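Local structure of esterase (uncultured bacterium pCosCE1, 7ATL) at residues A[60-65]-A[218-223]; A[85-90]-A[108-113]; A[91-96]-A[179-184]; A[229-234]-A[249-254]. The protein hydrolyses carboxylic esters and also acts as a promiscuous acyltransferase, as a family VIII carboxylesterase of the beta-lactamase clan. All coordinates share one frame; numbering follows the deposited sequence.

Interaction 1. Residues A[60-65]-A[218-223]; sequences QFRLSS and ATAYHD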
# COMPACT_ATOMS: atom_id res chain seq x y z
N GLN A 60 5.06 -15.42 0.74
CA GLN A 60 4.43 -14.27 1.45
C GLN A 60 5.43 -13.11 1.49
O GLN A 60 6.67 -13.34 1.56
CB GLN A 60 4.00 -14.69 2.85
CG GLN A 60 2.80 -13.91 3.35
CD GLN A 60 2.58 -14.04 4.84
OE1 GLN A 60 3.53 -14.20 5.62
NE2 GLN A 60 1.32 -13.91 5.24
N PHE A 61 4.91 -11.89 1.44
CA PHE A 61 5.73 -10.66 1.51
C PHE A 61 5.28 -9.77 2.66
O PHE A 61 4.12 -9.82 3.09
CB PHE A 61 5.67 -9.88 0.20
CG PHE A 61 6.27 -10.56 -0.99
CD1 PHE A 61 5.57 -11.55 -1.66
CD2 PHE A 61 7.50 -10.18 -1.47
CE1 PHE A 61 6.11 -12.16 -2.78
CE2 PHE A 61 8.06 -10.81 -2.58
CZ PHE A 61 7.36 -11.79 -3.23
N ARG A 62 6.22 -8.98 3.15
CA ARG A 62 5.92 -7.74 3.90
C ARG A 62 5.31 -6.79 2.88
O ARG A 62 5.96 -6.58 1.83
CB ARG A 62 7.20 -7.18 4.53
CG ARG A 62 7.82 -8.10 5.57
CD ARG A 62 9.19 -7.67 6.02
NE ARG A 62 9.77 -8.65 6.92
CZ ARG A 62 10.39 -9.77 6.55
NH1 ARG A 62 10.56 -10.08 5.27
NH2 ARG A 62 10.88 -10.57 7.47
N LEU A 63 4.12 -6.25 3.16
CA LEU A 63 3.33 -5.50 2.14
C LEU A 63 3.58 -3.99 2.18
O LEU A 63 3.35 -3.38 1.16
CB LEU A 63 1.85 -5.83 2.31
CG LEU A 63 1.47 -7.25 1.92
CD1 LEU A 63 -0.00 -7.50 2.19
CD2 LEU A 63 1.79 -7.51 0.47
N SER A 64 4.10 -3.42 3.28
CA SER A 64 4.16 -1.96 3.59
C SER A 64 2.87 -1.28 3.10
O SER A 64 1.79 -1.75 3.51
CB SER A 64 5.44 -1.29 3.10
OG SER A 64 5.72 -1.59 1.73
N SER A 65 2.92 -0.30 2.20
CA SER A 65 1.71 0.49 1.81
C SER A 65 0.72 -0.33 0.98
O SER A 65 -0.39 0.16 0.76
CB SER A 65 2.07 1.74 1.12
OG SER A 65 2.66 2.65 2.03
N ALA A 218 9.34 -14.00 2.24
CA ALA A 218 10.51 -13.52 1.47
C ALA A 218 11.37 -12.62 2.35
O ALA A 218 10.87 -11.72 3.01
CB ALA A 218 10.08 -12.78 0.23
N THR A 219 12.66 -12.85 2.30
CA THR A 219 13.68 -11.99 2.94
C THR A 219 13.70 -10.61 2.25
O THR A 219 13.87 -10.54 1.00
CB THR A 219 15.02 -12.72 2.86
OG1 THR A 219 14.70 -14.00 3.40
CG2 THR A 219 16.13 -11.99 3.57
N ALA A 220 13.60 -9.55 3.04
CA ALA A 220 13.67 -8.16 2.55
C ALA A 220 15.12 -7.79 2.24
O ALA A 220 15.99 -7.96 3.14
CB ALA A 220 13.08 -7.23 3.58
N TYR A 221 15.36 -7.25 1.05
CA TYR A 221 16.66 -6.73 0.57
C TYR A 221 16.45 -5.25 0.25
O TYR A 221 15.25 -4.88 0.06
CB TYR A 221 17.14 -7.49 -0.68
CG TYR A 221 17.46 -8.94 -0.44
CD1 TYR A 221 16.44 -9.88 -0.36
CD2 TYR A 221 18.76 -9.37 -0.26
CE1 TYR A 221 16.72 -11.21 -0.09
CE2 TYR A 221 19.05 -10.69 -0.00
CZ TYR A 221 18.03 -11.62 0.08
OH TYR A 221 18.30 -12.93 0.37
N HIS A 222 17.54 -4.48 0.17
CA HIS A 222 17.52 -3.06 -0.28
C HIS A 222 18.68 -2.82 -1.23
O HIS A 222 19.60 -3.64 -1.20
CB HIS A 222 17.53 -2.13 0.94
CG HIS A 222 18.89 -1.86 1.45
ND1 HIS A 222 19.57 -0.70 1.12
CD2 HIS A 222 19.70 -2.62 2.24
CE1 HIS A 222 20.75 -0.73 1.72
NE2 HIS A 222 20.86 -1.92 2.41
N ASP A 223 18.65 -1.73 -2.03
CA ASP A 223 19.62 -1.40 -3.11
C ASP A 223 20.88 -0.78 -2.50
O ASP A 223 20.74 0.16 -1.69
CB ASP A 223 19.03 -0.44 -4.15
CG ASP A 223 17.53 -0.56 -4.47
OD1 ASP A 223 17.06 -1.67 -4.84
OD2 ASP A 223 16.85 0.48 -4.41
O HOH W 1 11.77 -12.97 5.77
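The short strand 61-62 and the approach to strand 221-222 come closest at Phe61 and Ala218, and one backbone bond ties them: Ala218 N donates to Gln60 O at 2.8 Å, nearly along the C=O axis, with an N-H...O angle of 162°. Ala218 also turns its CB toward segment 60-65. The methyl lies over one face of the Phe61 ring, 4.0 Å from Phe61 CE2. A chi1 of -66° holds the ring beside the backbone N of Phe61, anti to its carbonyl carbon. Alanine suits this place because its small side chain covers the ring while its own N-H still reaches Gln60.

Arg62 extends the join. The chain, extended from CG to NE, carries the guanidinium across, and its edge meets the Ala218 carbonyl, with Arg62 NH1 2.8 Å from Ala218 O. That bond is weak, bent to 120° at the hydrogen. Water 1 sits at the same edge, accepting from Arg62 NH2 at 3.1 Å and passing a weak bond on to Ala218 O, so the carbonyl has one weak direct bond and one weak water-mediated bond. NH2 also donates to the carbonyl of Pro251. The long arginine, with several N-H groups, can thus serve two parts of the chain, while Ala220 offers only a small methyl, its CB 4.2 Å from Arg62 NH1.

Beyond these strands the segment runs to Ser65, whose OG is hydrogen-bonded to Lys68 NZ and Tyr171 OH. With Lys68 it fits the SxxK motif at a helix start, as in serine beta-lactamases and family VIII esterases, whose SxxK serine is the nucleophile; by analogy Ser65 probably has that role here.

Interaction 2. Residues A[85-90]-A[108-113]; sequences GLDDTV and PIKIRH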
# COMPACT_ATOMS: atom_id res chain seq x y z
N GLY A 85 -19.68 6.79 7.79
CA GLY A 85 -19.99 7.81 6.76
C GLY A 85 -18.74 8.47 6.18
O GLY A 85 -17.82 8.81 6.96
N LEU A 86 -18.72 8.72 4.87
CA LEU A 86 -17.61 9.47 4.23
C LEU A 86 -17.38 10.82 4.92
O LEU A 86 -16.22 11.30 4.88
CB LEU A 86 -17.92 9.66 2.74
CG LEU A 86 -17.56 8.46 1.87
CD1 LEU A 86 -18.01 8.68 0.43
CD2 LEU A 86 -16.06 8.16 1.94
N ASP A 87 -18.43 11.41 5.52
CA ASP A 87 -18.42 12.77 6.10
C ASP A 87 -18.52 12.68 7.63
O ASP A 87 -18.78 13.69 8.26
CB ASP A 87 -19.54 13.62 5.48
CG ASP A 87 -19.26 14.03 4.04
OD1 ASP A 87 -18.20 14.65 3.78
OD2 ASP A 87 -20.08 13.71 3.17
N ASP A 88 -18.31 11.51 8.21
CA ASP A 88 -18.12 11.40 9.68
C ASP A 88 -16.80 12.07 10.06
O ASP A 88 -15.78 11.89 9.34
CB ASP A 88 -18.06 9.94 10.11
CG ASP A 88 -19.41 9.27 10.06
OD1 ASP A 88 -20.34 9.88 9.49
OD2 ASP A 88 -19.52 8.15 10.59
N THR A 89 -16.80 12.80 11.17
CA THR A 89 -15.56 13.30 11.79
C THR A 89 -14.80 12.10 12.36
O THR A 89 -15.42 11.06 12.62
CB THR A 89 -15.85 14.36 12.85
OG1 THR A 89 -16.56 13.73 13.91
CG2 THR A 89 -16.63 15.52 12.27
N VAL A 90 -13.49 12.24 12.51
CA VAL A 90 -12.65 11.21 13.17
C VAL A 90 -12.96 11.26 14.66
O VAL A 90 -13.18 10.19 15.27
CB VAL A 90 -11.16 11.43 12.86
CG1 VAL A 90 -10.28 10.47 13.65
CG2 VAL A 90 -10.87 11.28 11.38
N PRO A 108 -12.18 19.81 12.21
CA PRO A 108 -12.67 18.44 12.08
C PRO A 108 -11.99 17.78 10.87
O PRO A 108 -11.69 18.47 9.89
CB PRO A 108 -14.19 18.56 11.92
CG PRO A 108 -14.41 20.00 11.46
CD PRO A 108 -13.22 20.82 11.93
N ILE A 109 -11.68 16.50 11.02
CA ILE A 109 -11.14 15.63 9.94
C ILE A 109 -12.27 14.69 9.56
O ILE A 109 -12.87 14.06 10.47
CB ILE A 109 -9.91 14.83 10.40
CG1 ILE A 109 -8.71 15.72 10.78
CG2 ILE A 109 -9.54 13.81 9.33
CD1 ILE A 109 -7.65 15.00 11.62
N LYS A 110 -12.52 14.59 8.27
CA LYS A 110 -13.56 13.69 7.75
C LYS A 110 -12.90 12.41 7.27
O LYS A 110 -11.74 12.46 6.83
CB LYS A 110 -14.35 14.35 6.62
CG LYS A 110 -15.33 15.44 7.05
CD LYS A 110 -15.59 16.40 5.91
CE LYS A 110 -16.94 17.06 5.99
NZ LYS A 110 -17.59 17.13 4.65
N ILE A 111 -13.66 11.31 7.33
CA ILE A 111 -13.25 9.97 6.82
C ILE A 111 -12.78 10.13 5.37
O ILE A 111 -11.76 9.53 5.04
CB ILE A 111 -14.40 8.96 7.00
CG1 ILE A 111 -14.83 8.83 8.47
CG2 ILE A 111 -14.03 7.60 6.44
CD1 ILE A 111 -13.72 8.40 9.40
N ARG A 112 -13.43 10.94 4.55
CA ARG A 112 -13.00 11.05 3.12
C ARG A 112 -11.60 11.67 3.05
O ARG A 112 -10.88 11.46 2.03
CB ARG A 112 -13.99 11.87 2.27
CG ARG A 112 -14.24 13.28 2.78
CD ARG A 112 -15.07 14.10 1.82
NE ARG A 112 -16.47 13.69 1.86
CZ ARG A 112 -17.10 12.95 0.94
NH1 ARG A 112 -16.47 12.48 -0.12
NH2 ARG A 112 -18.37 12.66 1.12
N HIS A 113 -11.24 12.47 4.05
CA HIS A 113 -9.90 13.09 4.12
C HIS A 113 -8.91 11.98 4.47
O HIS A 113 -7.82 11.93 3.84
CB HIS A 113 -9.86 14.28 5.10
CG HIS A 113 -10.83 15.38 4.86
ND1 HIS A 113 -11.48 16.04 5.91
CD2 HIS A 113 -11.25 15.99 3.72
CE1 HIS A 113 -12.25 17.00 5.43
NE2 HIS A 113 -12.13 16.99 4.10
O HOH W 2 -12.29 15.11 13.65
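A type I beta turn from Gly85 to Asp88 meets the start of helix 111-116, and just after it Thr89 and Lys110 form a single antiparallel bridge as a non-hydrogen-bonded pair. Two bonds flank that pair: Ile111 N donates to Asp88 O at 3.0 Å, almost along the C=O axis at 171°, and Val90 N to Ile109 O at 2.8 Å. A third, from Arg112 N to Leu86 O at 2.8 Å, lies in the carbonyl plane. Carbonyls of segment 85-90 thereby take up two N-H groups of the helix's first turn. Lys110 occupies the N-cap position, and its own N-H is bound by His113 ND1 from within the segment.

Asp87 crowns the turn. Arg112 grips it side-on with two nitrogens, NE to Asp87 OD1 at 2.8 Å and NH2 to Asp87 OD2 at 2.9 Å. The carboxylate meets the guanidinium edge in the guanidinium plane, yet the two planes are turned 40° apart, so the donors approach from above the carboxylate. Lys110 lies alongside, its NZ 2.7 Å from Asp87 OD1. To reach round, Arg112 takes the crowded chi1 of 57° and bends again at chi3, which lays one guanidinium face on Leu86 CB. On the buried side, Val90 CG2 packs on Ile109 CG2 at 3.5 Å, branched side chains pointing the same way.

One carboxylate shared by two cations, with OD1 accepting from both, would be expected to favour the ionised form of Asp87. This charge network supplements the backbone bonds at the outer side of the turn.

Interaction 3. Residues A[91-96]-A[179-184]; sequences SRWLPW and GAVLEQ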
# COMPACT_ATOMS: atom_id res chain seq x y z
N SER A 91 -13.01 12.46 15.21
CA SER A 91 -13.26 12.70 16.66
C SER A 91 -14.57 12.02 17.11
O SER A 91 -14.68 11.62 18.28
CB SER A 91 -13.18 14.19 16.98
OG SER A 91 -14.36 14.91 16.63
N ARG A 92 -15.54 11.84 16.21
CA ARG A 92 -16.80 11.10 16.51
C ARG A 92 -16.48 9.65 16.93
O ARG A 92 -17.19 9.11 17.80
CB ARG A 92 -17.70 11.09 15.27
CG ARG A 92 -18.98 10.29 15.42
CD ARG A 92 -19.87 10.57 14.22
NE ARG A 92 -21.10 9.80 14.19
CZ ARG A 92 -22.08 9.99 13.32
NH1 ARG A 92 -21.96 10.93 12.39
NH2 ARG A 92 -23.17 9.26 13.37
N TRP A 93 -15.46 9.06 16.33
CA TRP A 93 -15.07 7.65 16.54
C TRP A 93 -13.89 7.54 17.53
O TRP A 93 -13.87 6.58 18.32
CB TRP A 93 -14.77 7.02 15.18
CG TRP A 93 -16.00 6.90 14.34
CD1 TRP A 93 -16.37 7.68 13.27
CD2 TRP A 93 -17.08 5.99 14.57
NE1 TRP A 93 -17.59 7.28 12.80
CE2 TRP A 93 -18.05 6.24 13.58
CE3 TRP A 93 -17.31 4.98 15.49
CZ2 TRP A 93 -19.22 5.50 13.50
CZ3 TRP A 93 -18.48 4.25 15.42
CH2 TRP A 93 -19.42 4.50 14.43
N LEU A 94 -12.95 8.49 17.50
CA LEU A 94 -11.81 8.57 18.46
C LEU A 94 -11.88 9.92 19.18
O LEU A 94 -11.24 10.87 18.76
CB LEU A 94 -10.50 8.38 17.68
CG LEU A 94 -10.48 7.16 16.76
CD1 LEU A 94 -9.22 7.13 15.90
CD2 LEU A 94 -10.60 5.88 17.57
N PRO A 95 -12.65 10.07 20.29
CA PRO A 95 -12.92 11.40 20.86
C PRO A 95 -11.66 12.21 21.22
O PRO A 95 -11.73 13.40 21.23
CB PRO A 95 -13.79 11.13 22.10
CG PRO A 95 -14.31 9.69 21.96
CD PRO A 95 -13.35 8.98 21.01
N TRP A 96 -10.55 11.53 21.48
CA TRP A 96 -9.23 12.11 21.85
C TRP A 96 -8.38 12.50 20.62
O TRP A 96 -7.37 13.21 20.79
CB TRP A 96 -8.49 11.10 22.74
CG TRP A 96 -8.54 9.69 22.23
CD1 TRP A 96 -9.40 8.71 22.63
CD2 TRP A 96 -7.71 9.11 21.20
NE1 TRP A 96 -9.16 7.57 21.92
CE2 TRP A 96 -8.13 7.77 21.05
CE3 TRP A 96 -6.67 9.60 20.39
CZ2 TRP A 96 -7.53 6.91 20.14
CZ3 TRP A 96 -6.08 8.74 19.48
CH2 TRP A 96 -6.51 7.41 19.37
N GLY A 179 -7.76 2.66 10.49
CA GLY A 179 -7.76 1.34 11.16
C GLY A 179 -8.37 1.42 12.54
O GLY A 179 -9.26 0.60 12.85
N ALA A 180 -7.95 2.39 13.34
CA ALA A 180 -8.49 2.61 14.70
C ALA A 180 -9.96 3.02 14.60
O ALA A 180 -10.78 2.51 15.38
CB ALA A 180 -7.65 3.62 15.44
N VAL A 181 -10.32 3.88 13.66
CA VAL A 181 -11.76 4.20 13.47
C VAL A 181 -12.52 2.89 13.22
O VAL A 181 -13.55 2.66 13.87
CB VAL A 181 -12.01 5.19 12.33
CG1 VAL A 181 -13.49 5.25 11.97
CG2 VAL A 181 -11.47 6.57 12.66
N LEU A 182 -12.05 2.07 12.30
CA LEU A 182 -12.73 0.80 11.94
C LEU A 182 -12.94 -0.09 13.18
O LEU A 182 -14.02 -0.72 13.29
CB LEU A 182 -11.88 0.11 10.87
CG LEU A 182 -12.32 0.32 9.43
CD1 LEU A 182 -12.71 1.75 9.14
CD2 LEU A 182 -11.25 -0.16 8.48
N GLU A 183 -11.96 -0.14 14.09
CA GLU A 183 -12.09 -0.87 15.40
C GLU A 183 -13.31 -0.35 16.17
O GLU A 183 -14.09 -1.16 16.68
CB GLU A 183 -10.85 -0.70 16.29
CG GLU A 183 -9.61 -1.38 15.75
CD GLU A 183 -8.39 -1.28 16.66
OE1 GLU A 183 -8.27 -0.24 17.39
OE2 GLU A 183 -7.56 -2.24 16.62
N GLN A 184 -13.48 0.96 16.25
CA GLN A 184 -14.61 1.54 17.01
C GLN A 184 -15.93 1.22 16.31
O GLN A 184 -16.90 0.91 17.01
CB GLN A 184 -14.42 3.04 17.20
CG GLN A 184 -13.18 3.39 18.00
CD GLN A 184 -13.09 2.64 19.30
OE1 GLN A 184 -12.07 2.06 19.63
NE2 GLN A 184 -14.18 2.60 20.03
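Three residues along one flank of helix 174-186, Ala180, Val181 and Gln184, make the relief into which the loop 91-96 fits. Val181 is a forked bump: with its CG1 anti to the backbone N, its two methyls part, CG1 touching Trp93 and CG2 touching chiefly Leu94 CD1. CG1 presses against the root of the indole, 3.8 Å from Trp93 CG, meeting the ring obliquely, and the two side chains cross at about a right angle.

Leu94 returns the fit. Its own fork reaches for the helix, CD1 settling in the notch between Ala180 CB, at 3.9 Å, and Val181 CG2, at 4.0 Å, while CD2 comes down on Gln184 CG at 3.6 Å. Ala180, with only a methyl, lets Leu94 come close, its CD2 also nearing the Ala180 carbonyl.

Gln184 closes the far end. Its chain bends at chi2 (-51°), so the loop is met mainly by the aliphatic CB and CG: CB lies 3.9 Å from Trp93 CE3 and CG 3.3 Å from Trp93 O. Glutamine and tryptophan slide past each other in opposite directions, their amide and ring planes 46° apart.

With no hydrogen bond between the segments, cohesion rests mainly on van der Waals packing of aliphatic and indole carbons, while the indole N-H is satisfied by Asp88 OD2.

Interaction 4. Residues A[229-234]-A[249-254]; sequences EPIRDG and LAPSRA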
# COMPACT_ATOMS: atom_id res chain seq x y z
N GLU A 229 21.77 -6.04 -0.40
CA GLU A 229 22.06 -6.76 0.88
C GLU A 229 20.76 -6.85 1.69
O GLU A 229 19.86 -6.04 1.52
CB GLU A 229 23.18 -6.06 1.65
CG GLU A 229 22.75 -4.80 2.42
CD GLU A 229 23.84 -3.96 3.09
OE1 GLU A 229 23.49 -2.98 3.80
OE2 GLU A 229 25.04 -4.27 2.89
N PRO A 230 20.63 -7.84 2.61
CA PRO A 230 19.45 -7.94 3.47
C PRO A 230 19.27 -6.72 4.38
O PRO A 230 20.25 -6.10 4.72
CB PRO A 230 19.70 -9.19 4.34
CG PRO A 230 20.71 -9.99 3.53
CD PRO A 230 21.57 -8.95 2.83
N ILE A 231 18.03 -6.38 4.70
CA ILE A 231 17.70 -5.23 5.59
C ILE A 231 17.85 -5.73 7.03
O ILE A 231 17.28 -6.80 7.34
CB ILE A 231 16.30 -4.68 5.28
CG1 ILE A 231 16.25 -4.06 3.87
CG2 ILE A 231 15.85 -3.70 6.36
CD1 ILE A 231 14.84 -3.82 3.31
N ARG A 232 18.62 -5.04 7.87
CA ARG A 232 18.78 -5.43 9.30
C ARG A 232 17.73 -4.65 10.09
O ARG A 232 17.44 -3.51 9.70
CB ARG A 232 20.22 -5.21 9.78
CG ARG A 232 21.21 -6.24 9.24
CD ARG A 232 22.69 -5.87 9.40
NE ARG A 232 22.94 -4.42 9.46
CZ ARG A 232 23.47 -3.65 8.50
NH1 ARG A 232 23.84 -4.17 7.34
NH2 ARG A 232 23.63 -2.34 8.72
N ASP A 233 17.15 -5.26 11.11
CA ASP A 233 16.17 -4.57 11.99
C ASP A 233 16.72 -3.19 12.33
O ASP A 233 17.92 -3.12 12.66
CB ASP A 233 15.87 -5.37 13.26
CG ASP A 233 14.67 -6.29 13.15
OD1 ASP A 233 14.23 -6.52 11.99
OD2 ASP A 233 14.17 -6.77 14.21
N GLY A 234 15.86 -2.16 12.22
CA GLY A 234 16.14 -0.78 12.66
C GLY A 234 17.07 -0.03 11.72
O GLY A 234 17.55 1.04 12.08
N LEU A 249 13.13 0.58 8.99
CA LEU A 249 12.53 -0.74 8.68
C LEU A 249 13.03 -1.79 9.67
O LEU A 249 14.23 -1.79 9.98
CB LEU A 249 12.90 -1.14 7.26
CG LEU A 249 12.30 -0.26 6.17
CD1 LEU A 249 12.86 -0.66 4.79
CD2 LEU A 249 10.79 -0.33 6.21
N ALA A 250 12.12 -2.64 10.11
CA ALA A 250 12.40 -3.75 11.03
C ALA A 250 11.71 -4.99 10.49
O ALA A 250 10.58 -5.31 10.86
CB ALA A 250 11.97 -3.38 12.42
N PRO A 251 12.37 -5.72 9.56
CA PRO A 251 11.81 -6.95 8.99
C PRO A 251 11.36 -8.03 9.99
O PRO A 251 10.53 -8.82 9.61
CB PRO A 251 12.93 -7.47 8.08
CG PRO A 251 13.66 -6.20 7.71
CD PRO A 251 13.67 -5.37 8.97
N SER A 252 11.80 -8.00 11.24
CA SER A 252 11.32 -8.96 12.28
C SER A 252 9.87 -8.62 12.69
O SER A 252 9.19 -9.53 13.18
CB SER A 252 12.24 -9.01 13.47
OG SER A 252 12.18 -7.80 14.22
N ARG A 253 9.43 -7.37 12.52
CA ARG A 253 8.09 -6.91 12.99
C ARG A 253 6.99 -7.86 12.50
O ARG A 253 6.10 -8.22 13.30
CB ARG A 253 7.83 -5.49 12.51
CG ARG A 253 6.64 -4.81 13.17
CD ARG A 253 6.40 -3.44 12.58
NE ARG A 253 5.57 -2.61 13.44
CZ ARG A 253 4.25 -2.72 13.53
NH1 ARG A 253 3.59 -3.64 12.83
NH2 ARG A 253 3.60 -1.89 14.33
N ALA A 254 7.08 -8.28 11.23
CA ALA A 254 6.15 -9.21 10.53
C ALA A 254 5.96 -10.53 11.31
O ALA A 254 4.97 -11.23 11.03
CB ALA A 254 6.66 -9.48 9.14
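Ile231 has a chi1 of -66°, which places CG2 anti to the backbone N and turns it into the angle formed by Leu249 and Pro251, while Asp233, with a chi1 of -93° away from the staggered positions, brings OD1 to Ser252 N. Ile231 CG2 meets Pro251 CG at 3.6 Å, the side chains crossing at about a right angle, and Leu249 CB at 4.0 Å. Isoleucine suits the spot: its branch methyl makes these contacts, while the longer arm carries CD1 to Leu249 CD1.

Asp233 OD1 accepts the N-H of Ser252 through its syn lone pair, at 2.9 Å. It also lies 3.3 Å from Pro251 CD, in a ring whose nitrogen has no hydrogen to give; the bond is made by the next N-H, that of Ser252. Arg253 N bonds back to Ala250 O, so the chain is already turning there. Gly234 N makes a weak bond to Leu249 O at 2.8 Å; beyond it the chain takes a positive phi of 76°, a conformation easiest for glycine.

Asp233 is exposed, whereas Ile231 and Leu249 are buried. A carboxylate, probably ionised, that accepts a backbone N-H outside, and apolar packing inside, together join the loop after strand 229-230 to the end of strand 246-249 and the turn that follows it.

The four contacts form two pairs on different parts of the molecule. Interactions 1 and 4, with centres about 9 Å apart, meet directly: the Arg62-Pro251 bond spans 2.8 Å from NH2 to O, and Ile231 N lies 3.0 Å from Ala220 O, where strands 221-222 and 229-230 pair in one small sheet. Interactions 2 and 3, about 11 Å between centres, are tied by the Asp88-Trp93 bond, 3.1 Å from OD2 to NE1, and by Val181, which packs on both Ile111 and Val90. Interaction 1 includes Ser65, the probable nucleophile, and interaction 4 reaches that segment through Arg62. Interactions 2 and 3 lie away from it, their nearest atoms about 14 and 12 Å from interaction 1, and are structural.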